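Local coordinates for hyaluronidase-phage associated (Streptococcus pyogenes, PDB 2WB3), which cleaves hyaluronan as a phage tail-fibre lyase of triple-stranded beta-helix type, probably helping the phage through the hyaluronan capsule of its streptococcal host, at the interface of chains A and B. Sequence-based numbering; all coordinates share one arbitrary frame. Chains: chain A/B, Hyaluronidase-phage associated.

Contact 1: the interface of chains A and B. Residues chain A 129-132, 136-137; chain B 125-127.
B:Asn125 lies across A:His136 with its amide nearly parallel to the imidazole, the two planes 20° apart, in the C-terminal part of this phage hyaluronate lyase, whose trimers are built round a triple-stranded beta-helix. The CB of B:Asn125 sits over the centre of the ring as a CH-pi contact, 3.6 Å from its centroid, and the amide reaches on over the ND1–CE1 side, where B:Asn125 CG is 3.5 Å from A:His136 CE1. B:Asn125 sets CG opposite its own carbonyl carbon (chi1 -58°), and this carries ND2 past the imidazole towards the A:Lys129–A:Asp130 loop. There ND2 donates to A:Asp130 O at 2.8 Å; the acceptor is close to the amide plane, but the donor stands well above the carbonyl plane. Neighbouring A:Lys129 O is near ND2 without receiving its hydrogen. It is reached instead through water 1, which lies 2.8 Å from B:Asn125 ND2 and also contacts A:Ala137 O, linking the B:Asn125 amide to carbonyls of chain A. Behind the stack, A:Thr132 N donates to A:His136 ND1 at 3.3 Å, a long second-shell bond that probably helps fix the ring's rotation although the donor is tilted from its plane. The B:Thr127 hydroxyl OG1 comes near A:His136 CD2, somewhat out of the ring plane on the face B:Asn125 occupies. An antiparallel bridge pairs A:His136 with B:Thr127, and beside it A:Ala137 N bonds B:Leu126 O at 2.8 Å.

Contact 2: the interface of chains A and B. Residues chain A 17-18, 20-21; chain B 2-6.
A:Asn21 N donates to B:Val4 O at 2.9 Å, and A:Asn21 O accepts from B:Ile6 N at 2.9 Å: one residue of strand 20-24 bonds to the residues on either side of B:Asn5. This is parallel strand pairing with strand 4-8 of the neighbouring chain, near the N-terminal end of the fragment in this triple-stranded beta-helix lyase. Just ahead of the strands, B:Ala3 N bonds A:Ser18 O at 3.0 Å. Above the strands, three asparagine amides gather. A:Asn21 turns its amide towards B:Asn5 and B:Asn2 because CG stands opposite the backbone N (chi1 175°), its plane square to that of B:Asn5 and 41° from that of B:Asn2. Within chain B, B:Asn5 ND2 donates to B:Asn2 OD1 at 3.1 Å as modelled, though that direction is doubtful. The nitrogens do not all fit: A:Asn21 ND2 is 2.7 Å from B:Asn5 ND2, and A:Ser18 N is 2.9 Å from B:Asn2 ND2, each a donor facing a donor. Turning over the amides of B:Asn2 and B:Asn5 together could resolve both, so their O and N assignments are doubtful, while the positions of the groups stand. On the opposite face of the pairing, A:Leu20 CD1 packs 3.7 Å from B:Val4 CG1 and also touches B:Ile6 CG1 at 3.8 Å, giving the strands a small apolar contact.

Contact 3: the interface of chains A and B. Residues chain A 129; chain B 122-124.
A:Lys129 and the B:Asp123–B:Gly124 loop meet through both backbone and side chain, in a stretch of this triple-stranded beta-helix lyase close to its C-terminal helix. The backbone supplies the hydrogen bond: A:Lys129 N donates to B:Gly124 O at 3.0 Å, nearly straight at the hydrogen (173°), although it comes in from above the carbonyl plane instead of along a lone pair. The electrostatic contact is a salt bridge from the ammonium NZ of A:Lys129 to the carboxylate OD1 of B:Asp123, 3.4 Å apart. That spacing is long, and the methylene CE lies at much the same distance from OD1, so the carboxylate oxygen faces the end of the lysine chain broadly and is not aimed at NZ alone. B:Asp123 points its carboxylate there by keeping CG anti to its backbone N (chi1 -179°). The van der Waals contact lies between these two polar ends. Fully stretched beyond CG, the lysine runs alongside the B:Gly124 backbone, with its CD 3.8 Å from B:Gly124 CA. The extended glycine, with a positive phi of 160°, has no side chain to come between them. In the fold, the B residues form the end of strand 120-122 and the link to strand 126-127, while A:Lys129 stands just after strand 126-127 of its own chain, on the way to helix 140-152.

Contact 1: the interface of chains A and B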
# COMPACT_ATOMS: atom_id res chain seq x y z
N LYS A 129 -9.30 43.09 27.56
CA LYS A 129 -10.26 44.19 27.68
C LYS A 129 -10.52 44.53 29.15
O LYS A 129 -10.28 43.68 30.04
CB LYS A 129 -11.55 43.83 26.94
CG LYS A 129 -11.41 44.03 25.45
CD LYS A 129 -12.65 43.62 24.68
CE LYS A 129 -12.57 44.21 23.26
NZ LYS A 129 -13.75 43.89 22.39
N ASP A 130 -11.00 45.76 29.42
CA ASP A 130 -11.37 46.17 30.79
C ASP A 130 -12.38 45.23 31.42
O ASP A 130 -13.31 44.82 30.75
CB ASP A 130 -12.02 47.56 30.80
CG ASP A 130 -11.08 48.64 30.39
OD1 ASP A 130 -9.86 48.53 30.66
OD2 ASP A 130 -11.61 49.61 29.81
N PRO A 131 -12.23 44.91 32.71
CA PRO A 131 -13.11 44.00 33.37
C PRO A 131 -14.52 44.57 33.48
O PRO A 131 -14.70 45.78 33.65
CB PRO A 131 -12.48 43.84 34.75
CG PRO A 131 -11.80 45.06 34.97
CD PRO A 131 -11.23 45.46 33.65
N THR A 132 -15.53 43.72 33.36
CA THR A 132 -16.92 44.14 33.52
C THR A 132 -17.55 43.18 34.49
O THR A 132 -18.77 43.08 34.56
CB THR A 132 -17.72 44.07 32.22
OG1 THR A 132 -17.87 42.70 31.80
CG2 THR A 132 -17.09 44.95 31.09
N HIS A 136 -13.02 38.94 36.25
CA HIS A 136 -12.26 39.34 35.07
C HIS A 136 -10.97 39.99 35.50
O HIS A 136 -10.95 40.71 36.51
CB HIS A 136 -13.03 40.35 34.21
CG HIS A 136 -14.19 39.78 33.45
ND1 HIS A 136 -15.02 40.55 32.67
CD2 HIS A 136 -14.68 38.52 33.38
CE1 HIS A 136 -15.95 39.79 32.12
NE2 HIS A 136 -15.77 38.55 32.55
N ALA A 137 -9.91 39.77 34.73
CA ALA A 137 -8.62 40.36 35.05
C ALA A 137 -8.64 41.87 34.78
O ALA A 137 -9.29 42.32 33.83
CB ALA A 137 -7.52 39.68 34.24
N ASN B 125 -12.32 39.52 27.63
CA ASN B 125 -11.80 39.43 28.98
C ASN B 125 -11.12 38.10 29.19
O ASN B 125 -11.31 37.16 28.42
CB ASN B 125 -12.88 39.66 30.03
CG ASN B 125 -13.52 41.00 29.87
OD1 ASN B 125 -14.64 41.10 29.36
ND2 ASN B 125 -12.80 42.06 30.27
N LEU B 126 -10.32 38.05 30.25
CA LEU B 126 -9.81 36.81 30.76
C LEU B 126 -10.40 36.67 32.17
O LEU B 126 -10.20 37.54 33.03
CB LEU B 126 -8.28 36.86 30.84
CG LEU B 126 -7.73 35.50 31.28
CD1 LEU B 126 -7.93 34.42 30.18
CD2 LEU B 126 -6.30 35.65 31.59
N THR B 127 -11.10 35.57 32.43
CA THR B 127 -11.53 35.30 33.79
C THR B 127 -10.42 34.51 34.48
O THR B 127 -9.87 33.55 33.92
CB THR B 127 -12.85 34.57 33.75
OG1 THR B 127 -13.79 35.46 33.17
CG2 THR B 127 -13.32 34.20 35.14
O HOH W 1 -10.44 41.26 31.49

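Contact 2: the interface of chains A and B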
# COMPACT_ATOMS: atom_id res chain seq x y z
N SER A 17 13.58 2.12 11.69
CA SER A 17 12.65 1.89 10.63
C SER A 17 11.13 2.03 11.00
O SER A 17 10.68 1.82 12.15
CB SER A 17 12.97 0.56 9.95
OG SER A 17 12.23 -0.39 10.67
N SER A 18 10.37 2.44 9.98
CA SER A 18 8.95 2.75 10.08
C SER A 18 8.13 1.67 9.40
O SER A 18 8.58 1.03 8.46
CB SER A 18 8.73 4.14 9.44
OG SER A 18 9.34 5.14 10.26
N LEU A 20 5.45 2.63 7.72
CA LEU A 20 5.05 3.36 6.51
C LEU A 20 5.80 4.69 6.43
O LEU A 20 5.78 5.49 7.38
CB LEU A 20 3.52 3.56 6.52
CG LEU A 20 3.01 4.35 5.28
CD1 LEU A 20 3.40 3.72 3.97
CD2 LEU A 20 1.51 4.47 5.36
N ASN A 21 6.48 4.92 5.30
CA ASN A 21 7.26 6.12 5.14
C ASN A 21 6.83 6.75 3.79
O ASN A 21 6.84 6.09 2.78
CB ASN A 21 8.76 5.79 5.09
CG ASN A 21 9.62 7.03 4.78
OD1 ASN A 21 9.60 8.02 5.53
ND2 ASN A 21 10.36 6.98 3.67
N ASN B 2 12.44 0.57 5.74
CA ASN B 2 11.02 0.70 6.09
C ASN B 2 10.22 -0.42 5.46
O ASN B 2 10.55 -0.91 4.36
CB ASN B 2 10.46 2.07 5.64
CG ASN B 2 11.25 3.26 6.17
OD1 ASN B 2 11.64 4.16 5.39
ND2 ASN B 2 11.51 3.28 7.49
N ALA B 3 9.14 -0.83 6.13
CA ALA B 3 8.29 -1.85 5.58
C ALA B 3 7.60 -1.38 4.28
O ALA B 3 7.58 -2.12 3.29
CB ALA B 3 7.24 -2.25 6.57
N VAL B 4 6.99 -0.21 4.30
CA VAL B 4 6.37 0.31 3.08
C VAL B 4 6.93 1.71 2.87
O VAL B 4 6.92 2.50 3.78
CB VAL B 4 4.82 0.35 3.17
CG1 VAL B 4 4.23 0.85 1.87
CG2 VAL B 4 4.30 -1.07 3.42
N ASN B 5 7.44 1.99 1.68
CA ASN B 5 7.89 3.32 1.29
C ASN B 5 7.07 3.77 0.07
O ASN B 5 7.03 3.03 -0.92
CB ASN B 5 9.34 3.31 0.81
CG ASN B 5 10.33 3.43 1.93
OD1 ASN B 5 11.14 2.53 2.12
ND2 ASN B 5 10.33 4.54 2.64
N ILE B 6 6.46 4.96 0.14
CA ILE B 6 5.70 5.54 -0.98
C ILE B 6 6.40 6.84 -1.38
O ILE B 6 6.53 7.75 -0.53
CB ILE B 6 4.25 5.86 -0.58
CG1 ILE B 6 3.68 4.74 0.28
CG2 ILE B 6 3.37 5.97 -1.81
CD1 ILE B 6 3.35 3.55 -0.49

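Contact 3: the interface of chains A and B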
# COMPACT_ATOMS: atom_id res chain seq x y z
N LYS A 129 -9.30 43.09 27.56
CA LYS A 129 -10.26 44.19 27.68
C LYS A 129 -10.52 44.53 29.15
O LYS A 129 -10.28 43.68 30.04
CB LYS A 129 -11.55 43.83 26.94
CG LYS A 129 -11.41 44.03 25.45
CD LYS A 129 -12.65 43.62 24.68
CE LYS A 129 -12.57 44.21 23.26
NZ LYS A 129 -13.75 43.89 22.39
N VAL B 122 -5.72 38.67 24.34
CA VAL B 122 -7.06 38.16 24.25
C VAL B 122 -7.96 39.33 23.86
O VAL B 122 -8.05 40.32 24.57
CB VAL B 122 -7.52 37.59 25.61
CG1 VAL B 122 -8.92 37.07 25.50
CG2 VAL B 122 -6.58 36.48 26.10
N ASP B 123 -8.67 39.21 22.74
CA ASP B 123 -9.62 40.22 22.35
C ASP B 123 -10.89 39.91 23.11
O ASP B 123 -11.86 39.38 22.55
CB ASP B 123 -9.83 40.18 20.85
CG ASP B 123 -10.82 41.24 20.35
OD1 ASP B 123 -11.09 42.22 21.07
OD2 ASP B 123 -11.34 41.09 19.23
N GLY B 124 -10.88 40.23 24.40
CA GLY B 124 -12.02 39.95 25.27
C GLY B 124 -11.50 39.96 26.68
O GLY B 124 -10.36 40.36 26.92

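Contacts 1 and 3 are neighbours, their C-alpha centres about 8 Å apart, and they share A:Lys129: its carbonyl belongs to the first and its amide and side chain to the second. On the B side they use consecutive residues, 122 to 127, so together they form one continuous seam ahead of the C-terminal helices. Contact 2 is remote, its C-alpha centre about 51 Å from that of contact 1 and 46 Å from that of contact 3, and pairs strands near the N-terminus. The same two chains are therefore joined near the N-terminus and again just ahead of the C-terminal helices of this elongated fragment, as expected for an intertwined tail-fibre trimer, two of which would account for the six deposited copies.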